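Local coordinates for protein shikimate 5-dehydrogenase (Mycobacterium fortuitum subsp. fortuitum DSM 46621, PDB 4XIJ) that probably catalyses the NADP-dependent interconversion of 3-dehydroshikimate and shikimate, the fourth step of the seven-step pathway to chorismate, at residues A[87-90]-A[91-94]; A[113-116]-A[117-121]; A[160-163]-A[164-167]; A[167-170]-A[171-175]; A[248-251]-A[252-256]. All coordinates share one frame; numbering follows the deposited sequence. Where two conformers were deposited one is given.

Contact 1: residues A[87-90]-A[91-94]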
loop_
_atom_site.group_PDB
_atom_site.type_symbol
_atom_site.label_atom_id
_atom_site.label_comp_id
_atom_site.label_asym_id
_atom_site.label_seq_id
_atom_site.Cartn_x
_atom_site.Cartn_y
_atom_site.Cartn_z
ATOM N N ARG A 87 -11.702 -2.557 -13.779
ATOM C CA ARG A 87 -11.031 -2.524 -12.499
ATOM C C ARG A 87 -10.948 -3.893 -11.928
ATOM O O ARG A 87 -11.821 -4.724 -12.143
ATOM C CB ARG A 87 -11.702 -1.635 -11.484
ATOM C CG ARG A 87 -13.154 -1.773 -11.376
ATOM C CD ARG A 87 -13.822 -0.524 -12.046
ATOM N NE ARG A 87 -15.222 -0.395 -11.629
ATOM C CZ ARG A 87 -16.195 -1.253 -11.964
ATOM N NH1 ARG A 87 -15.934 -2.305 -12.740
ATOM N NH2 ARG A 87 -17.439 -1.069 -11.519
ATOM N N THR A 88 -9.900 -4.128 -11.169
ATOM C CA THR A 88 -9.779 -5.420 -10.507
ATOM C C THR A 88 -10.774 -5.527 -9.356
ATOM O O THR A 88 -11.208 -4.514 -8.779
ATOM C CB THR A 88 -8.353 -5.649 -9.960
ATOM O OG1 THR A 88 -8.073 -4.661 -8.966
ATOM C CG2 THR A 88 -7.320 -5.572 -11.070
ATOM N N ASP A 89 -11.129 -6.744 -9.017
ATOM C CA ASP A 89 -12.011 -6.964 -7.870
ATOM C C ASP A 89 -11.396 -6.393 -6.580
ATOM O O ASP A 89 -12.103 -5.811 -5.757
ATOM C CB ASP A 89 -12.294 -8.450 -7.651
ATOM C CG ASP A 89 -13.128 -9.071 -8.744
ATOM O OD1 ASP A 89 -13.744 -8.335 -9.542
ATOM O OD2 ASP A 89 -13.192 -10.320 -8.788
ATOM N N ARG A 90 -10.074 -6.541 -6.384
ATOM C CA ARG A 90 -9.522 -6.046 -5.138
ATOM C C ARG A 90 -9.510 -4.506 -5.070
ATOM O O ARG A 90 -9.730 -3.972 -4.004
ATOM C CB ARG A 90 -8.128 -6.611 -4.893
ATOM C CG ARG A 90 -7.076 -6.148 -5.925
ATOM C CD ARG A 90 -5.777 -6.927 -5.644
ATOM N NE ARG A 90 -4.710 -6.408 -6.504
ATOM C CZ ARG A 90 -3.418 -6.628 -6.278
ATOM N NH1 ARG A 90 -3.044 -7.358 -5.210
ATOM N NH2 ARG A 90 -2.509 -6.092 -7.095
ATOM N N ALA A 91 -9.351 -3.813 -6.202
ATOM C CA ALA A 91 -9.455 -2.345 -6.192
ATOM C C ALA A 91 -10.877 -1.956 -5.810
ATOM O O ALA A 91 -11.078 -0.993 -5.031
ATOM C CB ALA A 91 -9.099 -1.756 -7.560
ATOM N N GLN A 92 -11.881 -2.635 -6.375
ATOM C CA GLN A 92 -13.262 -2.307 -5.998
ATOM C C GLN A 92 -13.518 -2.538 -4.512
ATOM O O GLN A 92 -14.257 -1.752 -3.868
ATOM C CB GLN A 92 -14.281 -3.127 -6.785
ATOM C CG GLN A 92 -14.247 -2.926 -8.268
ATOM C CD GLN A 92 -15.455 -3.556 -8.984
ATOM O OE1 GLN A 92 -16.606 -3.198 -8.713
ATOM N NE2 GLN A 92 -15.187 -4.501 -9.892
ATOM N N LEU A 93 -12.928 -3.597 -3.968
ATOM C CA LEU A 93 -13.133 -3.946 -2.562
ATOM C C LEU A 93 -12.443 -2.919 -1.640
ATOM O O LEU A 93 -13.022 -2.474 -0.648
ATOM C CB LEU A 93 -12.627 -5.368 -2.341
ATOM C CG LEU A 93 -12.923 -6.070 -1.037
ATOM C CD1 LEU A 93 -14.430 -6.148 -0.674
ATOM C CD2 LEU A 93 -12.285 -7.455 -1.122
ATOM N N VAL A 94 -11.200 -2.530 -1.962
ATOM C CA VAL A 94 -10.554 -1.452 -1.215
ATOM C C VAL A 94 -11.360 -0.150 -1.353
ATOM O O VAL A 94 -11.531 0.594 -0.375
ATOM C CB VAL A 94 -9.099 -1.201 -1.687
ATOM C CG1 VAL A 94 -8.532 0.035 -0.951
ATOM C CG2 VAL A 94 -8.251 -2.440 -1.451
#
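The R87 guanidinium and the Q92 carboxamide stack one over the other at the start of helix 89-94, their planes 18° apart although the two side chains cross at about a right angle. Q92 OE1 lies over one guanidinium face, offset toward the rim and 3.6 Å from R87 NH2. Further in, the chains touch through aliphatic carbon, R87 CG to Q92 CG at 3.5 Å. R87 reaches this position because its chain bends at chi2 (-106°), while Q92 runs extended beyond CG. T88 is the N-cap: its OG1, set between the backbone N and the carbonyl carbon (chi1 63°), accepts from A91 N at 3.2 Å and is also hydrogen-bonded to D111 OD1. The T88 carbonyl is used as well, taking Q92 N at 3.1 Å, so both oxygens of the cap residue hold the first turn. R90 heads the other way, its extended chain forming salt bridges with D111 through NE and with D116 through NH2. Several elements surround this turn: R87, at the end of strand 86-87, and A91 touch L81 of helix 77-83; V94 meets V115 of helix 114-122, and L93 and V94 pack on V143 of helix 138-147.

Contact 2: residues A[113-116]-A[117-121]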
loop_
_atom_site.group_PDB
_atom_site.type_symbol
_atom_site.label_atom_id
_atom_site.label_comp_id
_atom_site.label_asym_id
_atom_site.label_seq_id
_atom_site.Cartn_x
_atom_site.Cartn_y
_atom_site.Cartn_z
ATOM N N THR A 113 -2.318 -1.805 -5.779
ATOM C CA THR A 113 -1.194 -2.598 -5.335
ATOM C C THR A 113 -0.721 -2.207 -3.933
ATOM O O THR A 113 0.213 -2.809 -3.422
ATOM C CB THR A 113 -0.006 -2.518 -6.305
ATOM O OG1 THR A 113 0.598 -1.205 -6.218
ATOM C CG2 THR A 113 -0.454 -2.861 -7.735
ATOM N N ASP A 114 -1.408 -1.251 -3.275
ATOM C CA ASP A 114 -1.173 -1.029 -1.838
ATOM C C ASP A 114 -1.498 -2.339 -1.092
ATOM O O ASP A 114 -0.874 -2.640 -0.057
ATOM C CB ASP A 114 -1.995 0.158 -1.302
ATOM C CG ASP A 114 -1.572 1.459 -1.913
ATOM O OD1 ASP A 114 -0.365 1.689 -2.031
ATOM O OD2 ASP A 114 -2.425 2.272 -2.281
ATOM N N VAL A 115 -2.452 -3.121 -1.616
ATOM C CA VAL A 115 -2.737 -4.422 -1.039
ATOM C C VAL A 115 -1.478 -5.327 -1.060
ATOM O O VAL A 115 -1.138 -5.996 -0.054
ATOM C CB VAL A 115 -3.915 -5.082 -1.772
ATOM C CG1 VAL A 115 -4.032 -6.498 -1.362
ATOM C CG2 VAL A 115 -5.214 -4.296 -1.453
ATOM N N ASP A 116 -0.771 -5.350 -2.203
ATOM C CA ASP A 116 0.465 -6.114 -2.301
ATOM C C ASP A 116 1.528 -5.576 -1.353
ATOM O O ASP A 116 2.391 -6.337 -0.882
ATOM C CB ASP A 116 1.086 -6.031 -3.705
ATOM C CG ASP A 116 0.209 -6.576 -4.791
ATOM O OD1 ASP A 116 -0.217 -7.710 -4.687
ATOM O OD2 ASP A 116 -0.070 -5.846 -5.741
ATOM N N GLY A 117 1.543 -4.254 -1.139
ATOM C CA GLY A 117 2.470 -3.692 -0.171
ATOM C C GLY A 117 2.388 -4.421 1.169
ATOM O O GLY A 117 3.421 -4.784 1.778
ATOM N N VAL A 118 1.167 -4.652 1.642
ATOM C CA VAL A 118 1.010 -5.272 2.944
ATOM C C VAL A 118 1.138 -6.794 2.832
ATOM O O VAL A 118 1.831 -7.407 3.665
ATOM C CB VAL A 118 -0.355 -4.882 3.541
ATOM C CG1 VAL A 118 -0.690 -5.705 4.825
ATOM C CG2 VAL A 118 -0.385 -3.406 3.827
ATOM N N THR A 119 0.513 -7.438 1.838
ATOM C CA THR A 119 0.649 -8.915 1.793
ATOM C C THR A 119 2.101 -9.334 1.543
ATOM O O THR A 119 2.574 -10.320 2.116
ATOM C CB THR A 119 -0.256 -9.588 0.692
ATOM O OG1 THR A 119 0.153 -9.110 -0.603
ATOM C CG2 THR A 119 -1.748 -9.244 0.888
ATOM N N GLY A 120 2.798 -8.562 0.713
ATOM C CA GLY A 120 4.177 -8.856 0.362
ATOM C C GLY A 120 5.093 -8.576 1.547
ATOM O O GLY A 120 6.029 -9.358 1.822
ATOM N N ALA A 121 4.901 -7.432 2.217
ATOM C CA ALA A 121 5.815 -7.087 3.325
ATOM C C ALA A 121 5.663 -8.029 4.509
ATOM O O ALA A 121 6.651 -8.389 5.157
ATOM C CB ALA A 121 5.560 -5.626 3.773
HETATM O O HOH W 1 -1.535 -9.246 -2.709
#
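D116 and T119, one turn apart on helix 114-122, are joined through a water rather than directly. The water donates to D116 OD1 at 2.8 Å and lies 2.7 Å from T119 OG1, whereas the two side-chain oxygens stand 4.3 Å from each other. D116 has a stronger partner in R90, whose guanidinium forms a salt bridge with OD2; with the water on OD1, both carboxylate oxygens are engaged. Among the backbone bonds, T119 N to V115 O is nearly straight at 176°, and G120 N reaches D116 O at 2.8 Å. G117 N closes the first turn on T113 O. V118 N shares itself weakly between the carbonyls of D114 and V115. Van der Waals contact is light: with T119 OG1 placed between the backbone N and the carbonyl carbon (chi1 62°), CG2 sits 3.4 Å from V115 O and OG1 sits 3.5 Å from D116 CA. Outside the turn, D114 forms a salt bridge with K77 and lies close to a bound sulfate, probably from the crystallisation liquor. K77 and D114 probably correspond to the Lys-Asp pair of the shikimate dehydrogenase family, consistent with a place at the substrate cleft.

Contact 3: residues A[160-163]-A[164-167]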
loop_
_atom_site.group_PDB
_atom_site.type_symbol
_atom_site.label_atom_id
_atom_site.label_comp_id
_atom_site.label_asym_id
_atom_site.label_seq_id
_atom_site.Cartn_x
_atom_site.Cartn_y
_atom_site.Cartn_z
ATOM N N GLU A 160 -14.417 5.474 17.177
ATOM C CA GLU A 160 -15.264 4.319 16.954
ATOM C C GLU A 160 -16.022 4.390 15.628
ATOM O O GLU A 160 -16.250 3.375 14.987
ATOM C CB GLU A 160 -16.249 4.202 18.119
ATOM C CG GLU A 160 -17.190 2.980 18.037
ATOM C CD GLU A 160 -17.983 2.729 19.328
ATOM O OE1 GLU A 160 -17.951 3.584 20.266
ATOM O OE2 GLU A 160 -18.638 1.655 19.412
ATOM N N GLY A 161 -16.364 5.589 15.191
ATOM C CA GLY A 161 -17.080 5.764 13.931
ATOM C C GLY A 161 -16.234 5.365 12.736
ATOM O O GLY A 161 -16.664 4.571 11.876
ATOM N N LYS A 162 -14.999 5.857 12.684
ATOM C CA LYS A 162 -14.099 5.481 11.573
ATOM C C LYS A 162 -13.748 4.021 11.676
ATOM O O LYS A 162 -13.643 3.309 10.683
ATOM C CB LYS A 162 -12.834 6.358 11.549
ATOM C CG LYS A 162 -13.200 7.825 11.168
ATOM C CD LYS A 162 -11.959 8.626 10.863
ATOM C CE LYS A 162 -11.528 8.382 9.398
ATOM N NZ LYS A 162 -10.231 9.038 9.007
ATOM N N ALA A 163 -13.599 3.534 12.893
ATOM C CA ALA A 163 -13.289 2.120 13.030
ATOM C C ALA A 163 -14.424 1.226 12.533
ATOM O O ALA A 163 -14.181 0.172 11.956
ATOM C CB ALA A 163 -12.957 1.798 14.482
ATOM N N SER A 164 -15.672 1.629 12.764
ATOM C CA SER A 164 -16.795 0.747 12.441
ATOM C C SER A 164 -16.880 0.527 10.935
ATOM O O SER A 164 -17.252 -0.545 10.456
ATOM C CB SER A 164 -18.116 1.326 12.967
ATOM O OG SER A 164 -18.529 2.470 12.225
ATOM N N ARG A 165 -16.503 1.546 10.184
ATOM C CA ARG A 165 -16.520 1.352 8.749
ATOM C C ARG A 165 -15.431 0.375 8.277
ATOM O O ARG A 165 -15.640 -0.372 7.310
ATOM C CB ARG A 165 -16.417 2.710 8.058
ATOM C CG ARG A 165 -17.689 3.520 8.324
ATOM C CD ARG A 165 -17.734 4.805 7.558
ATOM N NE ARG A 165 -16.845 5.786 8.155
ATOM C CZ ARG A 165 -17.214 6.634 9.103
ATOM N NH1 ARG A 165 -18.459 6.618 9.553
ATOM N NH2 ARG A 165 -16.339 7.498 9.586
ATOM N N LEU A 166 -14.311 0.304 8.983
ATOM C CA LEU A 166 -13.280 -0.692 8.675
ATOM C C LEU A 166 -13.659 -2.073 9.150
ATOM O O LEU A 166 -13.307 -3.071 8.512
ATOM C CB LEU A 166 -11.958 -0.253 9.309
ATOM C CG LEU A 166 -11.374 1.023 8.670
ATOM C CD1 LEU A 166 -10.333 1.696 9.589
ATOM C CD2 LEU A 166 -10.801 0.754 7.276
ATOM N N VAL A 167 -14.397 -2.142 10.263
ATOM C CA VAL A 167 -14.936 -3.425 10.723
ATOM C C VAL A 167 -15.913 -3.965 9.680
ATOM O O VAL A 167 -15.867 -5.157 9.360
ATOM C CB VAL A 167 -15.630 -3.277 12.077
ATOM C CG1 VAL A 167 -16.399 -4.544 12.424
ATOM C CG2 VAL A 167 -14.579 -2.915 13.160
#
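In the conformers described, S164 OG stands between its backbone N and carbonyl carbon (chi1 71°), which turns the hydroxyl back onto the G161 carbonyl in the first turns of helix 160-172, and the bend of R165 at chi3 (-75°) folds its guanidinium back over the same oxygen. This helix is the crossover of a beta-alpha-beta unit, linking strand 152-157 to strand 176-181 in the parallel sheet of the Rossmann-type domain. S164 OG donates to G161 O at 2.8 Å, and S164 N and R165 N add weak bonds to it. The main backbone bond of S164 N goes instead to E160 O, at 2.9 Å. One carbonyl therefore serves a hydroxyl and two amides, while the flat R165 group lies over it with G161 O 3.5 Å above the plane, near its centre. On the sheet side A163 and L166 pack on I155 of strand 152-157, and L166 also touches helix 138-147. V167 N bonds to A163 O at 2.9 Å. Neighbouring positive ends stay apart, K162 NZ 6.3 Å from R165 NH2, yet the end of R165 meets the root of the K162 chain, R165 NH2 3.5 Å from K162 CG.

Contact 4: residues A[167-170]-A[171-175]. With EDO (1,2-ethanediol), chain B; SO4 (sulfate ion), chain G.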
loop_
_atom_site.group_PDB
_atom_site.type_symbol
_atom_site.label_atom_id
_atom_site.label_comp_id
_atom_site.label_asym_id
_atom_site.label_seq_id
_atom_site.Cartn_x
_atom_site.Cartn_y
_atom_site.Cartn_z
ATOM N N VAL A 167 -14.397 -2.142 10.263
ATOM C CA VAL A 167 -14.936 -3.425 10.723
ATOM C C VAL A 167 -15.913 -3.965 9.680
ATOM O O VAL A 167 -15.867 -5.157 9.360
ATOM C CB VAL A 167 -15.630 -3.277 12.077
ATOM C CG1 VAL A 167 -16.399 -4.544 12.424
ATOM C CG2 VAL A 167 -14.579 -2.915 13.160
ATOM N N ASP A 168 -16.778 -3.096 9.147
ATOM C CA ASP A 168 -17.711 -3.521 8.110
ATOM C C ASP A 168 -16.961 -4.073 6.905
ATOM O O ASP A 168 -17.339 -5.076 6.313
ATOM C CB ASP A 168 -18.607 -2.361 7.634
ATOM C CG ASP A 168 -19.607 -1.877 8.696
ATOM O OD1 ASP A 168 -19.859 -2.624 9.656
ATOM O OD2 ASP A 168 -20.180 -0.750 8.530
ATOM N N LEU A 169 -15.912 -3.370 6.495
ATOM C CA LEU A 169 -15.082 -3.822 5.384
ATOM C C LEU A 169 -14.434 -5.166 5.678
ATOM O O LEU A 169 -14.463 -6.060 4.825
ATOM C CB LEU A 169 -14.031 -2.758 5.077
ATOM C CG LEU A 169 -13.015 -3.118 3.986
ATOM C CD1 LEU A 169 -13.684 -3.391 2.638
ATOM C CD2 LEU A 169 -11.930 -2.006 3.854
ATOM N N ALA A 170 -13.894 -5.345 6.891
ATOM C CA ALA A 170 -13.332 -6.656 7.216
ATOM C C ALA A 170 -14.354 -7.769 7.032
ATOM O O ALA A 170 -14.046 -8.844 6.507
ATOM C CB ALA A 170 -12.793 -6.638 8.648
ATOM N N ARG A 171 -15.564 -7.539 7.511
ATOM C CA ARG A 171 -16.595 -8.543 7.356
ATOM C C ARG A 171 -16.994 -8.764 5.901
ATOM O O ARG A 171 -17.228 -9.921 5.489
ATOM C CB ARG A 171 -17.798 -8.152 8.191
ATOM C CG ARG A 171 -17.491 -8.221 9.679
ATOM C CD ARG A 171 -18.595 -7.610 10.527
ATOM N NE ARG A 171 -18.276 -7.679 11.950
ATOM C CZ ARG A 171 -18.866 -6.931 12.897
ATOM N NH1 ARG A 171 -19.797 -6.021 12.584
ATOM N NH2 ARG A 171 -18.493 -7.053 14.172
ATOM N N ARG A 172 -17.066 -7.688 5.107
ATOM C CA ARG A 172 -17.382 -7.859 3.685
ATOM C C ARG A 172 -16.286 -8.651 2.962
ATOM O O ARG A 172 -16.580 -9.335 1.972
ATOM C CB ARG A 172 -17.608 -6.503 2.994
ATOM C CG ARG A 172 -18.849 -5.728 3.495
ATOM C CD ARG A 172 -19.199 -4.514 2.601
ATOM N NE ARG A 172 -18.054 -3.623 2.337
ATOM C CZ ARG A 172 -17.761 -2.545 3.054
ATOM N NH1 ARG A 172 -18.524 -2.176 4.059
ATOM N NH2 ARG A 172 -16.727 -1.807 2.731
ATOM N N CYS A 173 -15.062 -8.606 3.488
ATOM C CA CYS A 173 -13.965 -9.393 2.931
ATOM C C CYS A 173 -13.980 -10.852 3.381
ATOM O O CYS A 173 -13.142 -11.625 2.922
ATOM C CB CYS A 173 -12.597 -8.821 3.314
ATOM S SG CYS A 173 -12.227 -7.214 2.612
ATOM N N GLY A 174 -14.890 -11.207 4.289
ATOM C CA GLY A 174 -15.044 -12.587 4.729
ATOM C C GLY A 174 -14.480 -12.907 6.105
ATOM O O GLY A 174 -14.648 -14.018 6.609
ATOM N N ALA A 175 -13.794 -11.946 6.730
ATOM C CA ALA A 175 -13.173 -12.173 8.039
ATOM C C ALA A 175 -14.129 -11.798 9.180
ATOM O O ALA A 175 -15.148 -11.144 8.956
ATOM C CB ALA A 175 -11.871 -11.362 8.146
HETATM C C1 EDO B . -19.045 -11.625 3.662
HETATM O O1 EDO B . -18.049 -11.816 2.629
HETATM C C2 EDO B . -18.861 -12.605 4.822
HETATM O O2 EDO B . -19.654 -13.816 4.724
HETATM S S SO4 G . -20.502 -4.772 16.107
HETATM O O1 SO4 G . -19.131 -5.221 16.369
HETATM O O2 SO4 G . -20.797 -3.621 16.963
HETATM O O3 SO4 G . -20.651 -4.385 14.703
HETATM O O4 SO4 G . -21.446 -5.838 16.419
HETATM O O HOH W 2 -20.877 -5.061 9.871
#
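V167 CG1 sits over the centre of one face of the R171 guanidinium, 3.5 Å from CZ, the two side chains lying alongside and pointing the same way. The edge of that group is polar: a sulfate, probably from the crystallisation liquor, is gripped in plane by two bonds, R171 NH1 to O3 at 2.8 Å and R171 NH2 to O1 at 2.9 Å. Further round the rim, in the same plane, a water accepts from NH1 and donates to D168 OD1, relaying between opposite charges whose direct approach (OD1 to NH1, 4.5 Å) is too long for a salt bridge; the carboxylate oxygen also lies well out of the guanidinium plane. R171 NH2 has a further acceptor in the carbonyl of G177. R171 reaches the anion because its chain is extended from CG to NE. R172 behaves differently: in the conformer described it is bent at chi3 (-51°) and folds its guanidinium back over the helix, with L169 CA over one face, offset toward the rim, and L169 CD1 3.4 Å from NH2. L169 CD1 also touches C173 SG, at 4.1 Å. Around these side chains the helix ends. A175 N bonds to A170 O at 3.1 Å and G174 N to R171 O, while G174 takes a positive phi of 104°. An ethanediol, like the sulfate probably from the crystallisation liquor, donates to R172 O beside the turn. This is a Schellman motif, and here it ends the crossover helix 160-172 of the Rossmann-type unit and turns the chain into strand 176-181.

Contact 5: residues A[248-251]-A[252-256]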
loop_
_atom_site.group_PDB
_atom_site.type_symbol
_atom_site.label_atom_id
_atom_site.label_comp_id
_atom_site.label_asym_id
_atom_site.label_seq_id
_atom_site.Cartn_x
_atom_site.Cartn_y
_atom_site.Cartn_z
ATOM N N MET A 248 6.612 -2.145 2.250
ATOM C CA MET A 248 5.335 -1.870 1.605
ATOM C C MET A 248 5.571 -1.173 0.258
ATOM O O MET A 248 5.057 -1.606 -0.751
ATOM C CB MET A 248 4.446 -1.025 2.515
ATOM C CG MET A 248 4.089 -1.808 3.775
ATOM S SD MET A 248 3.365 -0.746 5.060
ATOM C CE MET A 248 1.886 -0.090 4.281
ATOM N N LEU A 249 6.403 -0.128 0.250
ATOM C CA LEU A 249 6.681 0.599 -1.010
ATOM C C LEU A 249 7.291 -0.346 -2.054
ATOM O O LEU A 249 6.894 -0.316 -3.239
ATOM C CB LEU A 249 7.620 1.809 -0.794
ATOM C CG LEU A 249 7.110 2.938 0.101
ATOM C CD1 LEU A 249 8.154 4.047 0.156
ATOM C CD2 LEU A 249 5.770 3.473 -0.384
ATOM N N LEU A 250 8.218 -1.202 -1.632
ATOM C CA LEU A 250 8.844 -2.155 -2.540
ATOM C C LEU A 250 7.820 -3.075 -3.183
ATOM O O LEU A 250 7.773 -3.198 -4.405
ATOM C CB LEU A 250 9.890 -2.955 -1.778
ATOM C CG LEU A 250 10.652 -3.958 -2.654
ATOM C CD1 LEU A 250 11.589 -3.254 -3.590
ATOM C CD2 LEU A 250 11.413 -4.886 -1.723
ATOM N N ASN A 251 6.976 -3.704 -2.347
ATOM C CA ASN A 251 6.020 -4.652 -2.864
ATOM C C ASN A 251 4.879 -3.999 -3.683
ATOM O O ASN A 251 4.438 -4.593 -4.666
ATOM C CB ASN A 251 5.485 -5.503 -1.722
ATOM C CG ASN A 251 6.456 -6.610 -1.339
ATOM O OD1 ASN A 251 6.480 -7.683 -1.973
ATOM N ND2 ASN A 251 7.299 -6.356 -0.336
ATOM N N GLN A 252 4.497 -2.775 -3.353
ATOM C CA GLN A 252 3.580 -1.999 -4.193
ATOM C C GLN A 252 4.125 -1.843 -5.610
ATOM O O GLN A 252 3.394 -1.904 -6.604
ATOM C CB GLN A 252 3.338 -0.572 -3.615
ATOM C CG GLN A 252 2.511 -0.506 -2.358
ATOM C CD GLN A 252 2.669 0.832 -1.651
ATOM O OE1 GLN A 252 3.079 1.834 -2.276
ATOM N NE2 GLN A 252 2.314 0.871 -0.370
ATOM N N ALA A 253 5.429 -1.581 -5.681
ATOM C CA ALA A 253 6.071 -1.269 -6.937
ATOM C C ALA A 253 6.302 -2.532 -7.761
ATOM O O ALA A 253 6.251 -2.460 -8.997
ATOM C CB ALA A 253 7.414 -0.537 -6.675
ATOM N N PHE A 254 6.610 -3.662 -7.099
ATOM C CA PHE A 254 6.851 -4.920 -7.847
ATOM C C PHE A 254 5.669 -5.155 -8.779
ATOM O O PHE A 254 5.810 -5.456 -9.986
ATOM C CB PHE A 254 6.933 -6.132 -6.928
ATOM C CG PHE A 254 8.183 -6.279 -6.126
ATOM C CD1 PHE A 254 9.379 -5.664 -6.474
ATOM C CD2 PHE A 254 8.161 -7.113 -5.010
ATOM C CE1 PHE A 254 10.539 -5.908 -5.743
ATOM C CE2 PHE A 254 9.301 -7.346 -4.263
ATOM C CZ PHE A 254 10.504 -6.738 -4.620
ATOM N N ALA A 255 4.475 -5.016 -8.208
ATOM C CA ALA A 255 3.280 -5.379 -8.950
ATOM C C ALA A 255 2.988 -4.408 -10.131
ATOM O O ALA A 255 2.615 -4.814 -11.226
ATOM C CB ALA A 255 2.098 -5.444 -7.962
ATOM N N GLN A 256 3.255 -3.131 -9.920
ATOM C CA GLN A 256 3.128 -2.156 -10.997
ATOM C C GLN A 256 4.124 -2.421 -12.113
ATOM O O GLN A 256 3.769 -2.374 -13.301
ATOM C CB GLN A 256 3.338 -0.749 -10.467
ATOM C CG GLN A 256 2.270 -0.350 -9.448
ATOM C CD GLN A 256 2.442 1.045 -8.947
ATOM O OE1 GLN A 256 3.569 1.558 -8.942
ATOM N NE2 GLN A 256 1.358 1.663 -8.494
#
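Regular i to i+4 bonds run through this part of helix 246-261, Q252 N to M248 O at 2.9 Å and F254 N to L250 O at 3.0 Å. L250 and F254 make the apolar side-chain contact. With chi1 at -178°, L250 swings its CG away from the backbone N, which brings the isobutyl group against the far end of the ring, with CG 3.4 Å from F254 CZ and CD1 3.6 Å from F254 CE1. The L250 carbonyl oxygen lies over one face of the same ring, 3.5 Å above the plane and offset toward the rim. N251 approaches from another direction: its OD1 is 3.5 Å from F254 CD2, and the amide and ring planes stand 77° apart. That amide is held by its other atom, ND2 bonding to the carbonyl of Q247 one turn earlier. Q252 runs extended beyond CG along the preceding turn, so that CG packs 3.2 Å from M248 O and OE1 comes 3.7 Å from L249 CD2 in the L249 conformer described. OE1 also lies close to a bound sulfate, probably from the crystallisation liquor. F254, L250 and A253 face helix 267-272, where they touch K267, R271 and M270. M248, Q252 and A255 turn to helix 114-122, while Q256 bonds to S71 and T99 of the mixed sheet and to H32 of helix 28-38.

In the fold
Along the chain the contacts follow in numerical order, with 3 and 4 sharing V167 as successive turns of helix 160-172, their centres 11 Å apart. Contacts 2 and 5 are the closest pair, 7 Å between centres: helices 114-122 and 246-261 touch, T113 OG1 probably bonding to Q252 O. Contact 1 touches both contact 2, through the salt bridge of R90 with D116, and contact 4, where L93 packs on L169 and C173. Contacts 3 and 5 are farthest apart, about 27 Å between centres. Contact 1 flanks the mixed sheet and contacts 3 and 4 the parallel sheet; 2 and 5 bring together the helices that run between these two domains.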